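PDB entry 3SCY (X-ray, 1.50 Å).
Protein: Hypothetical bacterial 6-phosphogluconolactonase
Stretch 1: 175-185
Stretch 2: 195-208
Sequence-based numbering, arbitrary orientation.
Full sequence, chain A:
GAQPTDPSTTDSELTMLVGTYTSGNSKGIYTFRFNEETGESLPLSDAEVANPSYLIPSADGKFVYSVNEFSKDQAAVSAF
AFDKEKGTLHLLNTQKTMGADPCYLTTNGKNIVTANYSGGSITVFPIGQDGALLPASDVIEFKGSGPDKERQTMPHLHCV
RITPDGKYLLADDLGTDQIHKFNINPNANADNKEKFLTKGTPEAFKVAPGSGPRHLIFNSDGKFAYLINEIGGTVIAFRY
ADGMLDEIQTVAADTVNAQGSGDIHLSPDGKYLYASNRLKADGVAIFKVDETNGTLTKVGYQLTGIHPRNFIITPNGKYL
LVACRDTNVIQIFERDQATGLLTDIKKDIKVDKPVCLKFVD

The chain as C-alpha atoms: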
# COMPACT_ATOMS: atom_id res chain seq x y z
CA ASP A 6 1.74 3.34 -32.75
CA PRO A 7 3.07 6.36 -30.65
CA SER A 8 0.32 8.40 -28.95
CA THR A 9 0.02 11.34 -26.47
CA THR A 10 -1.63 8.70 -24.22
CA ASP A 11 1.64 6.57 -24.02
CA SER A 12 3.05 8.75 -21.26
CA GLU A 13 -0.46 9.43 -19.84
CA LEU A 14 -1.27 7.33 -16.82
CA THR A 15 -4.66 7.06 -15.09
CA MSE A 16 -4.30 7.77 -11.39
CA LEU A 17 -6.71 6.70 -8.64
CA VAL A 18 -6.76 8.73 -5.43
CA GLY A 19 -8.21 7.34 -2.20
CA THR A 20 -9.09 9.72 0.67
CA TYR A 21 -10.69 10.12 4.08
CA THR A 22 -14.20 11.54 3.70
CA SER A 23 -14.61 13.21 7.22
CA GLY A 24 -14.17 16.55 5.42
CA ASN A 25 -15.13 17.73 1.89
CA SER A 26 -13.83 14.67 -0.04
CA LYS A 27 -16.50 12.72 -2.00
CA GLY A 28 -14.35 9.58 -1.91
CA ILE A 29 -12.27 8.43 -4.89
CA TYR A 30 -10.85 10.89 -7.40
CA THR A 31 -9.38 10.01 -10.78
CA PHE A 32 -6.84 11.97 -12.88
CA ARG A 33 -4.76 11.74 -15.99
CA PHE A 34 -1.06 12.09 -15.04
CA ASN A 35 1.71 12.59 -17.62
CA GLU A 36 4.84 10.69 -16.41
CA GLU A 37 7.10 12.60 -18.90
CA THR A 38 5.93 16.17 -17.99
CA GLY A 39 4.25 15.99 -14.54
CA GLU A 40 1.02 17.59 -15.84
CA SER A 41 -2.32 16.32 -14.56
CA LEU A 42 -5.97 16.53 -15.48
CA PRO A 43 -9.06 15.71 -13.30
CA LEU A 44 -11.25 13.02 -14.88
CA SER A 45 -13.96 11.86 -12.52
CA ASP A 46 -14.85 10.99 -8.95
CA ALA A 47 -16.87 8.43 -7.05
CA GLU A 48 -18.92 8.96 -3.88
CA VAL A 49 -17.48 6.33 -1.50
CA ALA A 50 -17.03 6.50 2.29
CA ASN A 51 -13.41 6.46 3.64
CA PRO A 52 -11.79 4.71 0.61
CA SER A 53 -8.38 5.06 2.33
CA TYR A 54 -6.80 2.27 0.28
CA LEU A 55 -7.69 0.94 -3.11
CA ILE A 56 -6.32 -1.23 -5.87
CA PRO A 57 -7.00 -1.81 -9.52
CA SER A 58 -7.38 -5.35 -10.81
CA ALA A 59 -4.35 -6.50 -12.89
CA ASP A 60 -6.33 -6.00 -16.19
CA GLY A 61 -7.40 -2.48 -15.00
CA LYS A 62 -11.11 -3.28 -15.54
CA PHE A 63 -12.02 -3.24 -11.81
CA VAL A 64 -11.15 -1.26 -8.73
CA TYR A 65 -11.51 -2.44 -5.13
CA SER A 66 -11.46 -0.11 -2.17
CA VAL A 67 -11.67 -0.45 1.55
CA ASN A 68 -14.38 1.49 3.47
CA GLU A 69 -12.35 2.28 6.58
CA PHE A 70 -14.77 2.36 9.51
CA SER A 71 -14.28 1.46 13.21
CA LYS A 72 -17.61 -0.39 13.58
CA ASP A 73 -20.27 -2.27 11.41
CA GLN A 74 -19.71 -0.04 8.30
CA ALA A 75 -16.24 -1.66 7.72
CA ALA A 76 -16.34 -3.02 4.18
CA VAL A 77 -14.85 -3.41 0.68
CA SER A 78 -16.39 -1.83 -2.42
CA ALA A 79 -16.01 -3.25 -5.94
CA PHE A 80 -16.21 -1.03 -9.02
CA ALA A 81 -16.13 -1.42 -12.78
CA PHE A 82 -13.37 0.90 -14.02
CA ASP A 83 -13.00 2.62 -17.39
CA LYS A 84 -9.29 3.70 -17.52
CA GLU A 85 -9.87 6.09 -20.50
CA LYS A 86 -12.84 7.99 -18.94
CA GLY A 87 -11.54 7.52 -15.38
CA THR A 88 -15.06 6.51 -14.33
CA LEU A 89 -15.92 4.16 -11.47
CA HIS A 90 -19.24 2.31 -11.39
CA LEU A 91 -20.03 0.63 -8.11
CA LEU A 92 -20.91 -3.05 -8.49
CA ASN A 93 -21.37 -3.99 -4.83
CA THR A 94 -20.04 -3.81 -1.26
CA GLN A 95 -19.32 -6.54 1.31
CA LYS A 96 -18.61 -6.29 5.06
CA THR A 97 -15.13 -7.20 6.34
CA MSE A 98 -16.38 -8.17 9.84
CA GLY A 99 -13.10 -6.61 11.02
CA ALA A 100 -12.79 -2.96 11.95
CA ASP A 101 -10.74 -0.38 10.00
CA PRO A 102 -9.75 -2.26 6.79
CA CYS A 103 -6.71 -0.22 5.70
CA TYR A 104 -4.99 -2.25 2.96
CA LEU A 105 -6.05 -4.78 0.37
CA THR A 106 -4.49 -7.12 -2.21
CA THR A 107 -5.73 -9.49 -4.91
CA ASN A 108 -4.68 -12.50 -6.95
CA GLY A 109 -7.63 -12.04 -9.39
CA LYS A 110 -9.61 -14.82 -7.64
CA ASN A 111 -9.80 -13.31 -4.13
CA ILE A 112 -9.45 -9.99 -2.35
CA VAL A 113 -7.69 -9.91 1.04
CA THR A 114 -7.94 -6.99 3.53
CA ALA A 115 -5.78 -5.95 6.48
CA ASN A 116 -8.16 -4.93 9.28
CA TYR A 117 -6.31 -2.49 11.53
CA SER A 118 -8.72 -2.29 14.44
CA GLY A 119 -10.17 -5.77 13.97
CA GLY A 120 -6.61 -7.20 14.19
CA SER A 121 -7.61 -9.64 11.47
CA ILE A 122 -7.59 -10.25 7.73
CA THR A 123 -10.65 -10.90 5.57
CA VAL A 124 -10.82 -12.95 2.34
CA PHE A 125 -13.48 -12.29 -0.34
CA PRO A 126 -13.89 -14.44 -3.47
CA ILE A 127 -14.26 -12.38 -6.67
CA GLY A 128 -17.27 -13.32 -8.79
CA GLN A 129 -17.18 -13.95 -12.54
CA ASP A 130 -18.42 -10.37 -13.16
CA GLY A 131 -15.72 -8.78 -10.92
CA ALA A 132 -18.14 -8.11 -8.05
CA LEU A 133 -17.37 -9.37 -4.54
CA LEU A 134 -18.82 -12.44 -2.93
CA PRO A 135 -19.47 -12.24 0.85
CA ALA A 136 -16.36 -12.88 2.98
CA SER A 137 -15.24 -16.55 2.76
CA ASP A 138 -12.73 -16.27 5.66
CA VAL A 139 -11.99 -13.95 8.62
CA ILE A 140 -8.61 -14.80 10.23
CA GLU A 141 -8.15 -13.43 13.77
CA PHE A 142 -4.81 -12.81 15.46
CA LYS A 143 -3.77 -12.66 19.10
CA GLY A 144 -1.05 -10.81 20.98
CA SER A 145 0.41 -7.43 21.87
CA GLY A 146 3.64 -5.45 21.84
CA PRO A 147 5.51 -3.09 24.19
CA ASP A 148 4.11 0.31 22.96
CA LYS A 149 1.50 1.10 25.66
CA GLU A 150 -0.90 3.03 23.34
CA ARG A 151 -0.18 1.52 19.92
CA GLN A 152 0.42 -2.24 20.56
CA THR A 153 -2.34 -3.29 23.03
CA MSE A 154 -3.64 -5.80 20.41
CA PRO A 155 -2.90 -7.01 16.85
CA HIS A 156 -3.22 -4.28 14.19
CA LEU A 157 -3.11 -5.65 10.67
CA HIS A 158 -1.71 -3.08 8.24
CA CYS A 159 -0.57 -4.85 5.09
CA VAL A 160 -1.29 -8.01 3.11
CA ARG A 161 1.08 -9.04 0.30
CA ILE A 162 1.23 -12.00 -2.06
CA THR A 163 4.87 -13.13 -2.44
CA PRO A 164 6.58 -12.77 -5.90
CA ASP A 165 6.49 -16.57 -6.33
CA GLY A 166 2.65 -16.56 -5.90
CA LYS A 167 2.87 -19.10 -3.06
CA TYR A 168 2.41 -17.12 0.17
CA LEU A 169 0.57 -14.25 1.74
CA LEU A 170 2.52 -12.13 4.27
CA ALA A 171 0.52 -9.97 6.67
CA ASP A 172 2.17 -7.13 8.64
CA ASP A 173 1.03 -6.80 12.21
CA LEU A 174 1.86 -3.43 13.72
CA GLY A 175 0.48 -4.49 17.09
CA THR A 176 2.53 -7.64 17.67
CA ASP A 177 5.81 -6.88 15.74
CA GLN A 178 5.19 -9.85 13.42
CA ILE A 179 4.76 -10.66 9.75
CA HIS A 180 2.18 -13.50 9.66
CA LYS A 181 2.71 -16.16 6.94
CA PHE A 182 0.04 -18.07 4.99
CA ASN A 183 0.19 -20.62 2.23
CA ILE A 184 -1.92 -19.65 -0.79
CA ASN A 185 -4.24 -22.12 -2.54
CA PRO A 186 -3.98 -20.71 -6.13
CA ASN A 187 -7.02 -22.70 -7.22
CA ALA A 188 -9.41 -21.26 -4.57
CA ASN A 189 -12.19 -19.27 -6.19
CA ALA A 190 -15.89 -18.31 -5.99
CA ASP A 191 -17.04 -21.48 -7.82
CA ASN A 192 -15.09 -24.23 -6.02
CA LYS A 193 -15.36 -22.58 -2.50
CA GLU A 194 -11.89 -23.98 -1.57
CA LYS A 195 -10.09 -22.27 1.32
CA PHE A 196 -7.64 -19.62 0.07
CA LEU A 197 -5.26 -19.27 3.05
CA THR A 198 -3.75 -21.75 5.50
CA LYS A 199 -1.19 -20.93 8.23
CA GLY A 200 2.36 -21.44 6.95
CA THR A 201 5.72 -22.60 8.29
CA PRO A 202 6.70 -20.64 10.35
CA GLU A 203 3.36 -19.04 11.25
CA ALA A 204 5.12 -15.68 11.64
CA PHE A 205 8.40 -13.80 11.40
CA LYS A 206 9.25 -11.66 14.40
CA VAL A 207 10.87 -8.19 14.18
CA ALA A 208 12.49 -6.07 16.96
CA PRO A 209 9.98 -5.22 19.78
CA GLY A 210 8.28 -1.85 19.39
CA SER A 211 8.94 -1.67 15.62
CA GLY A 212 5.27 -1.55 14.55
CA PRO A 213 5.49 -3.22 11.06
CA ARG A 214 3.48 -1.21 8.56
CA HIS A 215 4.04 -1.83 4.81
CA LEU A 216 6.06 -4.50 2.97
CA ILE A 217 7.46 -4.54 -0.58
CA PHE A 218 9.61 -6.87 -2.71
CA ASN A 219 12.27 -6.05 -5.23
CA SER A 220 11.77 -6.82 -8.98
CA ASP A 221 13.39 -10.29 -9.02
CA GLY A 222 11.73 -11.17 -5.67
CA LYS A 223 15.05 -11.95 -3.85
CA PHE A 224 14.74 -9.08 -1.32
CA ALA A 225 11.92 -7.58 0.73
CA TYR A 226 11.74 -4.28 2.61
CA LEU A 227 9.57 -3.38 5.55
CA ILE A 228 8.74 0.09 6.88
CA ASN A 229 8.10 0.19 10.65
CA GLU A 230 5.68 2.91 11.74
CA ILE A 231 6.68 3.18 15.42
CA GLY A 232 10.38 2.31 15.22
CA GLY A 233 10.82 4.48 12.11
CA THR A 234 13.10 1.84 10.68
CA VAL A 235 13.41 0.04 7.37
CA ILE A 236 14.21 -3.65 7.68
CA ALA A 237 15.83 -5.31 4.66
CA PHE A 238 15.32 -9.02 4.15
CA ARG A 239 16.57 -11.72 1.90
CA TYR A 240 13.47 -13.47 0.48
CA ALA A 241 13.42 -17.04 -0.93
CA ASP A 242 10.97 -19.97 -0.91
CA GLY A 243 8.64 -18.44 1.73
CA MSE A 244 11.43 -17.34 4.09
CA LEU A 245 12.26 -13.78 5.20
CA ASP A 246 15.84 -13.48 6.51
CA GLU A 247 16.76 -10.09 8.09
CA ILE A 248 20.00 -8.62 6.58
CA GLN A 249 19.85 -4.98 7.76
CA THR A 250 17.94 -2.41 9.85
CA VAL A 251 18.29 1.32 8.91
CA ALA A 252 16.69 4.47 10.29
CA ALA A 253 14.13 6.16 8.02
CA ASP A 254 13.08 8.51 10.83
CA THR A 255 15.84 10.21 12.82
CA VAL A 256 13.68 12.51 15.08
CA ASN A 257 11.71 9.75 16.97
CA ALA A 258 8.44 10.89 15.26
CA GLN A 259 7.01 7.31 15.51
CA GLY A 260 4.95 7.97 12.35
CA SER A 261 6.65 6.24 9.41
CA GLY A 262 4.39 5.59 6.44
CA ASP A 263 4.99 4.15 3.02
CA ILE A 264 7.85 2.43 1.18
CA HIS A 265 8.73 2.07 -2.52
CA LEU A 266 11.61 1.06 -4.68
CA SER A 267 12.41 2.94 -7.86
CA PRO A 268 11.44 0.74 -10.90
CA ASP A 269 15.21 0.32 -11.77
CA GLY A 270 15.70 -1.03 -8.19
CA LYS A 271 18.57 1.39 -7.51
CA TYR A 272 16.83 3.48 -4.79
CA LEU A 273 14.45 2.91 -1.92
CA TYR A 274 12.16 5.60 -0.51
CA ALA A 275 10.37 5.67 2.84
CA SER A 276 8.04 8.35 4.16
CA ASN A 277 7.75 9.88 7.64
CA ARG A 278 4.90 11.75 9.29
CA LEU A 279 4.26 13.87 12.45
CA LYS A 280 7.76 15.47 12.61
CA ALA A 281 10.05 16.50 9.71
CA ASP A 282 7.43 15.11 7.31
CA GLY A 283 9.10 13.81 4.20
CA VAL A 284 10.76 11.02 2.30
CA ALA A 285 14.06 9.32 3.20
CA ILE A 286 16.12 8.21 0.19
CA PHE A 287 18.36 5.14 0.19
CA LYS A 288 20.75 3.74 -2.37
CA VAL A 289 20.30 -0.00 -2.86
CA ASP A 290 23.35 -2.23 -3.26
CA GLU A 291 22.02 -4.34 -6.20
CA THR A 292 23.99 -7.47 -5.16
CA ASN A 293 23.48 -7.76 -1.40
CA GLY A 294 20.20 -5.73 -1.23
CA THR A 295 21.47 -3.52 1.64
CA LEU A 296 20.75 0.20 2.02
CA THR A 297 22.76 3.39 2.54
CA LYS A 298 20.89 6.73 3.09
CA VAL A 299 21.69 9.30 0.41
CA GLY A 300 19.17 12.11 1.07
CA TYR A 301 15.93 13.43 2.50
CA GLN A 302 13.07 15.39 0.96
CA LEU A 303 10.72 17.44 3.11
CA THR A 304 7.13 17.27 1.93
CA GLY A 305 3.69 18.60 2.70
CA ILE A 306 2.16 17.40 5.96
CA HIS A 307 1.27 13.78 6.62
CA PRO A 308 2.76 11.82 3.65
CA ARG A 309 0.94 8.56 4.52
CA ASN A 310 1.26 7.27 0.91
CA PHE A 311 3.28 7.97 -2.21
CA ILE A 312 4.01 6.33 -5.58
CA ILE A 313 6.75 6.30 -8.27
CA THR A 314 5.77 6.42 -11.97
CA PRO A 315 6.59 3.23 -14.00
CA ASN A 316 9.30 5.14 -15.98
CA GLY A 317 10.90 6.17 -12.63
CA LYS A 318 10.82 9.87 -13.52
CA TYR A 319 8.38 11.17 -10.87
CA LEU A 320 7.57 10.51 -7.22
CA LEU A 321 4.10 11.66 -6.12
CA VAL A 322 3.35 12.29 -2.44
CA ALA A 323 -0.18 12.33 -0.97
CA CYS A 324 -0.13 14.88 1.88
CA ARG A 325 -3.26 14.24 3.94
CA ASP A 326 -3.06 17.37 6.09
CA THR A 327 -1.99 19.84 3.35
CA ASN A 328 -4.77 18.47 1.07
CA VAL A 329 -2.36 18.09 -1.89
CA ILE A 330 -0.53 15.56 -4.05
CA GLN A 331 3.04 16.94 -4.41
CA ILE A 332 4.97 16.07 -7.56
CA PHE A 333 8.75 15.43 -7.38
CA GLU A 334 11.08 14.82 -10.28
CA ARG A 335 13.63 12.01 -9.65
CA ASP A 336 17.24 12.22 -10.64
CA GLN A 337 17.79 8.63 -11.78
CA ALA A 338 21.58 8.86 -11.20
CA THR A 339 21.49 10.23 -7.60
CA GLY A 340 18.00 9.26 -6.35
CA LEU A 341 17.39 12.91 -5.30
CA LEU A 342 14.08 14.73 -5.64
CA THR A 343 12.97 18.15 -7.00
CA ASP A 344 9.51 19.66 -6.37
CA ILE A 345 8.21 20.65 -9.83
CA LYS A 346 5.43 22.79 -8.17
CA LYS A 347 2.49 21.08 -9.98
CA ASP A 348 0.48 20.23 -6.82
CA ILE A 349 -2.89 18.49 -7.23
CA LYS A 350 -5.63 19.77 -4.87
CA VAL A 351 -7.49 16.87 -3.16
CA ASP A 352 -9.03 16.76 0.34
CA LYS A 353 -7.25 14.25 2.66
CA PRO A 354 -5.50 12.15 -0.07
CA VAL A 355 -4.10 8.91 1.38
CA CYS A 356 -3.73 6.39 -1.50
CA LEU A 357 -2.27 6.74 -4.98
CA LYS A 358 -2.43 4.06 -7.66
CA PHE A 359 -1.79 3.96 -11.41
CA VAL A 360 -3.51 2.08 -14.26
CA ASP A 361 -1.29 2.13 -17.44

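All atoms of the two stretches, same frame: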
# COMPACT_ATOMS: atom_id res chain seq x y z
N GLY A 175 0.69 -4.28 15.67
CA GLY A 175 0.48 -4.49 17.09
C GLY A 175 1.33 -5.53 17.77
O GLY A 175 1.55 -5.44 18.98
N THR A 176 1.78 -6.56 17.03
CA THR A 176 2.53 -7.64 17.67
C THR A 176 3.96 -7.78 17.14
O THR A 176 4.63 -8.74 17.52
CB THR A 176 1.79 -8.97 17.54
OG1 THR A 176 1.83 -9.40 16.18
CG2 THR A 176 0.35 -8.89 18.04
N ASP A 177 4.44 -6.83 16.29
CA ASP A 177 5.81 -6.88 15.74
C ASP A 177 6.06 -8.18 14.97
O ASP A 177 7.14 -8.76 15.05
CB ASP A 177 6.86 -6.68 16.86
CG ASP A 177 6.78 -5.28 17.43
OD1 ASP A 177 6.73 -4.32 16.64
OD2 ASP A 177 6.76 -5.15 18.67
N GLN A 178 5.08 -8.62 14.20
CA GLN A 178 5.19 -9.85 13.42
C GLN A 178 4.71 -9.66 12.01
O GLN A 178 3.88 -8.79 11.74
CB GLN A 178 4.36 -10.99 14.06
CG GLN A 178 4.92 -11.50 15.38
CD GLN A 178 4.00 -12.53 15.99
OE1 GLN A 178 2.85 -12.25 16.36
NE2 GLN A 178 4.50 -13.73 16.15
N ILE A 179 5.23 -10.49 11.11
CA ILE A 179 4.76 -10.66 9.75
C ILE A 179 4.20 -12.09 9.73
O ILE A 179 4.97 -13.05 9.81
CB ILE A 179 5.85 -10.43 8.68
CG1 ILE A 179 6.45 -9.01 8.80
CG2 ILE A 179 5.24 -10.66 7.28
CD1 ILE A 179 7.82 -8.82 8.06
N HIS A 180 2.87 -12.21 9.69
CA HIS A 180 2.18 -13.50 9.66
C HIS A 180 2.31 -14.12 8.26
O HIS A 180 2.27 -13.41 7.26
CB HIS A 180 0.71 -13.34 10.06
CG HIS A 180 0.56 -12.74 11.41
ND1 HIS A 180 0.71 -13.50 12.57
CD2 HIS A 180 0.25 -11.47 11.76
CE1 HIS A 180 0.52 -12.66 13.58
NE2 HIS A 180 0.22 -11.43 13.14
N LYS A 181 2.52 -15.45 8.20
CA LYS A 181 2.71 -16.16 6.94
C LYS A 181 1.59 -17.17 6.68
O LYS A 181 1.24 -17.98 7.56
CB LYS A 181 4.07 -16.89 6.97
CG LYS A 181 4.41 -17.62 5.67
CD LYS A 181 5.70 -18.42 5.77
CE LYS A 181 5.82 -19.39 4.62
NZ LYS A 181 7.10 -20.14 4.68
N PHE A 182 1.06 -17.14 5.45
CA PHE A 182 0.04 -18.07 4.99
C PHE A 182 0.43 -18.68 3.67
O PHE A 182 1.05 -18.02 2.82
CB PHE A 182 -1.31 -17.37 4.83
CG PHE A 182 -1.85 -16.82 6.13
CD1 PHE A 182 -1.49 -15.56 6.57
CD2 PHE A 182 -2.69 -17.59 6.93
CE1 PHE A 182 -1.98 -15.06 7.78
CE2 PHE A 182 -3.16 -17.10 8.14
CZ PHE A 182 -2.80 -15.84 8.57
N ASN A 183 0.07 -19.93 3.50
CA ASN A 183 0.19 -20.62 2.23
C ASN A 183 -1.02 -20.25 1.40
O ASN A 183 -2.14 -20.24 1.92
CB ASN A 183 0.24 -22.15 2.45
CG ASN A 183 1.38 -22.67 3.28
OD1 ASN A 183 2.46 -22.09 3.33
ND2 ASN A 183 1.14 -23.75 3.99
N ILE A 184 -0.82 -19.96 0.12
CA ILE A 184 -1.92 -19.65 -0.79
C ILE A 184 -2.33 -20.88 -1.59
O ILE A 184 -1.47 -21.63 -2.07
CB ILE A 184 -1.48 -18.52 -1.74
CG1 ILE A 184 -1.66 -17.15 -1.05
CG2 ILE A 184 -2.18 -18.60 -3.11
CD1 ILE A 184 -1.10 -15.97 -1.87
N ASN A 185 -3.66 -21.11 -1.67
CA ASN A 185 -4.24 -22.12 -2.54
C ASN A 185 -4.59 -21.38 -3.84
O ASN A 185 -5.56 -20.62 -3.87
CB ASN A 185 -5.46 -22.77 -1.90
CG ASN A 185 -6.21 -23.63 -2.88
OD1 ASN A 185 -5.78 -23.83 -4.02
ND2 ASN A 185 -7.31 -24.21 -2.45
N LYS A 195 -10.68 -23.27 0.43
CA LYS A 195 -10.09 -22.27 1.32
C LYS A 195 -8.86 -21.64 0.65
O LYS A 195 -8.01 -22.37 0.12
CB LYS A 195 -9.71 -22.94 2.65
CG LYS A 195 -9.31 -21.97 3.75
CD LYS A 195 -9.20 -22.78 5.06
CE LYS A 195 -9.24 -21.90 6.28
NZ LYS A 195 -8.89 -22.65 7.52
N PHE A 196 -8.75 -20.30 0.70
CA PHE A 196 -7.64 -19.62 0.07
C PHE A 196 -6.35 -19.70 0.90
O PHE A 196 -5.27 -19.97 0.35
CB PHE A 196 -8.04 -18.14 -0.16
CG PHE A 196 -7.06 -17.27 -0.91
CD1 PHE A 196 -6.39 -17.75 -2.03
CD2 PHE A 196 -6.83 -15.95 -0.52
CE1 PHE A 196 -5.48 -16.94 -2.73
CE2 PHE A 196 -5.96 -15.14 -1.25
CZ PHE A 196 -5.28 -15.64 -2.33
N LEU A 197 -6.44 -19.36 2.20
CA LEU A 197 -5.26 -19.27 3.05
C LEU A 197 -5.21 -20.29 4.15
O LEU A 197 -6.22 -20.56 4.79
CB LEU A 197 -5.20 -17.89 3.71
CG LEU A 197 -5.22 -16.67 2.78
CD1 LEU A 197 -5.26 -15.36 3.58
CD2 LEU A 197 -4.06 -16.71 1.79
N THR A 198 -4.02 -20.84 4.39
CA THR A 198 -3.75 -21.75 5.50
C THR A 198 -2.49 -21.25 6.19
O THR A 198 -1.60 -20.74 5.52
CB THR A 198 -3.61 -23.19 5.01
OG1 THR A 198 -2.64 -23.23 3.96
CG2 THR A 198 -4.92 -23.77 4.52
N LYS A 199 -2.38 -21.43 7.53
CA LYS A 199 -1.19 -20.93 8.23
C LYS A 199 0.07 -21.63 7.72
O LYS A 199 0.04 -22.83 7.43
CB LYS A 199 -1.37 -21.08 9.75
CG LYS A 199 -2.41 -20.11 10.29
CD LYS A 199 -2.47 -20.11 11.81
CE LYS A 199 -3.37 -19.03 12.34
NZ LYS A 199 -3.44 -19.06 13.82
N GLY A 200 1.14 -20.87 7.51
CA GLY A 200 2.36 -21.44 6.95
C GLY A 200 3.38 -21.87 7.97
O GLY A 200 3.12 -21.87 9.18
N THR A 201 4.57 -22.23 7.47
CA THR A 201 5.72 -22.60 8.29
C THR A 201 6.88 -21.64 8.04
O THR A 201 7.43 -21.67 6.94
CB THR A 201 6.18 -24.04 8.04
OG1 THR A 201 5.10 -24.91 8.28
CG2 THR A 201 7.36 -24.43 8.92
N PRO A 202 7.30 -20.83 9.03
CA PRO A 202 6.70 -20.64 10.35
C PRO A 202 5.39 -19.86 10.22
O PRO A 202 5.09 -19.31 9.15
CB PRO A 202 7.77 -19.85 11.11
CG PRO A 202 8.42 -19.03 10.05
CD PRO A 202 8.43 -19.90 8.82
N GLU A 203 4.62 -19.79 11.30
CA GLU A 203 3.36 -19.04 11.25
C GLU A 203 3.61 -17.54 11.19
O GLU A 203 2.74 -16.79 10.75
CB GLU A 203 2.47 -19.37 12.44
CG GLU A 203 1.76 -20.71 12.28
CD GLU A 203 0.75 -21.07 13.35
OE1 GLU A 203 0.49 -20.24 14.25
OE2 GLU A 203 0.21 -22.19 13.28
N ALA A 204 4.78 -17.09 11.65
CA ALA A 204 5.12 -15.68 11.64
C ALA A 204 6.61 -15.47 11.72
O ALA A 204 7.34 -16.31 12.22
CB ALA A 204 4.45 -14.97 12.81
N PHE A 205 7.04 -14.30 11.24
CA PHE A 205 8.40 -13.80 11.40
C PHE A 205 8.33 -12.69 12.42
O PHE A 205 7.42 -11.87 12.37
CB PHE A 205 8.98 -13.30 10.06
CG PHE A 205 8.98 -14.36 8.98
CD1 PHE A 205 9.93 -15.37 8.97
CD2 PHE A 205 7.98 -14.38 8.00
CE1 PHE A 205 9.91 -16.36 7.99
CE2 PHE A 205 7.97 -15.38 7.02
CZ PHE A 205 8.93 -16.37 7.04
N LYS A 206 9.26 -12.66 13.35
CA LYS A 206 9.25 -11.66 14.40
C LYS A 206 10.27 -10.57 14.07
O LYS A 206 11.35 -10.88 13.57
CB LYS A 206 9.56 -12.34 15.75
CG LYS A 206 9.59 -11.42 16.99
CD LYS A 206 8.21 -10.91 17.43
CE LYS A 206 8.24 -10.22 18.78
NZ LYS A 206 9.11 -9.01 18.80
N VAL A 207 9.91 -9.30 14.34
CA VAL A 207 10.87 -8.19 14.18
C VAL A 207 11.11 -7.57 15.56
O VAL A 207 10.41 -7.91 16.53
CB VAL A 207 10.49 -7.14 13.10
CG1 VAL A 207 10.40 -7.77 11.71
CG2 VAL A 207 9.21 -6.39 13.47
N ALA A 208 12.11 -6.68 15.68
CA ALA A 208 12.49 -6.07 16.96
C ALA A 208 11.27 -5.49 17.72
O ALA A 208 10.45 -4.81 17.11
CB ALA A 208 13.53 -4.98 16.74
O HOH W 1 7.36 -7.38 20.36
O HOH W 2 0.07 -17.46 10.13
O HOH W 3 4.68 -22.67 4.64
O HOH W 4 -3.81 -22.70 1.41
O HOH W 5 2.77 -25.31 6.18

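Strand 178-184 is bordered by two short antiparallel strands of the second stretch, which turns a corner at 201-203 and so meets the first strand in two segments. Lys181 stands at the junction and holds both. Lys181 N donates to Glu203 O (2.9 Å), Lys181 O accepts from Gly200 N (2.9 Å), and the fully extended side chain carries Lys181 NZ to Thr201 O at 2.7 Å, tying the turn itself to the strand. Water 2 donates to both Lys181 O (2.9 Å) and Glu203 O (2.8 Å).

Beyond the turn the ladder is regular: Ile179 N donates to Phe205 O (2.9 Å) and Phe205 N to Ile179 O (2.8 Å), and Val207 N extends the pattern to Asp177 O (2.9 Å). Before the turn, Asn183 N to Thr198 O is short at 2.7 Å, whereas the return bond from Thr198 N to Asn183 O is longer at 3.2 Å. Asn185 closes this end through its N to Phe196 O (2.8 Å) and its ND2 to Lys195 O (3.2 Å).

Charge plays a less direct part. Asp177 OD2 and Lys206 NZ lie 4.5 Å apart, beyond a salt bridge, but water 1 links them, accepting from NZ and donating to OD2, each at 2.9 Å. Water 3 similarly joins Asn183 OD1 (2.6 Å) to Thr201 N (2.9 Å).

Ile184 packs on its register partner and on a residue beside it. Ile184 CG1 meets Leu197 CD2 at 3.7 Å, and its CG2 lies 3.7 Å from Phe196 CE1; the Phe196 side chain starts away from the first stretch, yet its ring comes back to it. Phe182 CB rests 4.1 Å from Leu197 CB, while Lys181 CD approaches Phe205 CE2 at 4.0 Å. At Gly200 a CB would point toward the first strand, tightly against Lys181 CG and Asn183 OD1, so the absent side chain leaves room for both.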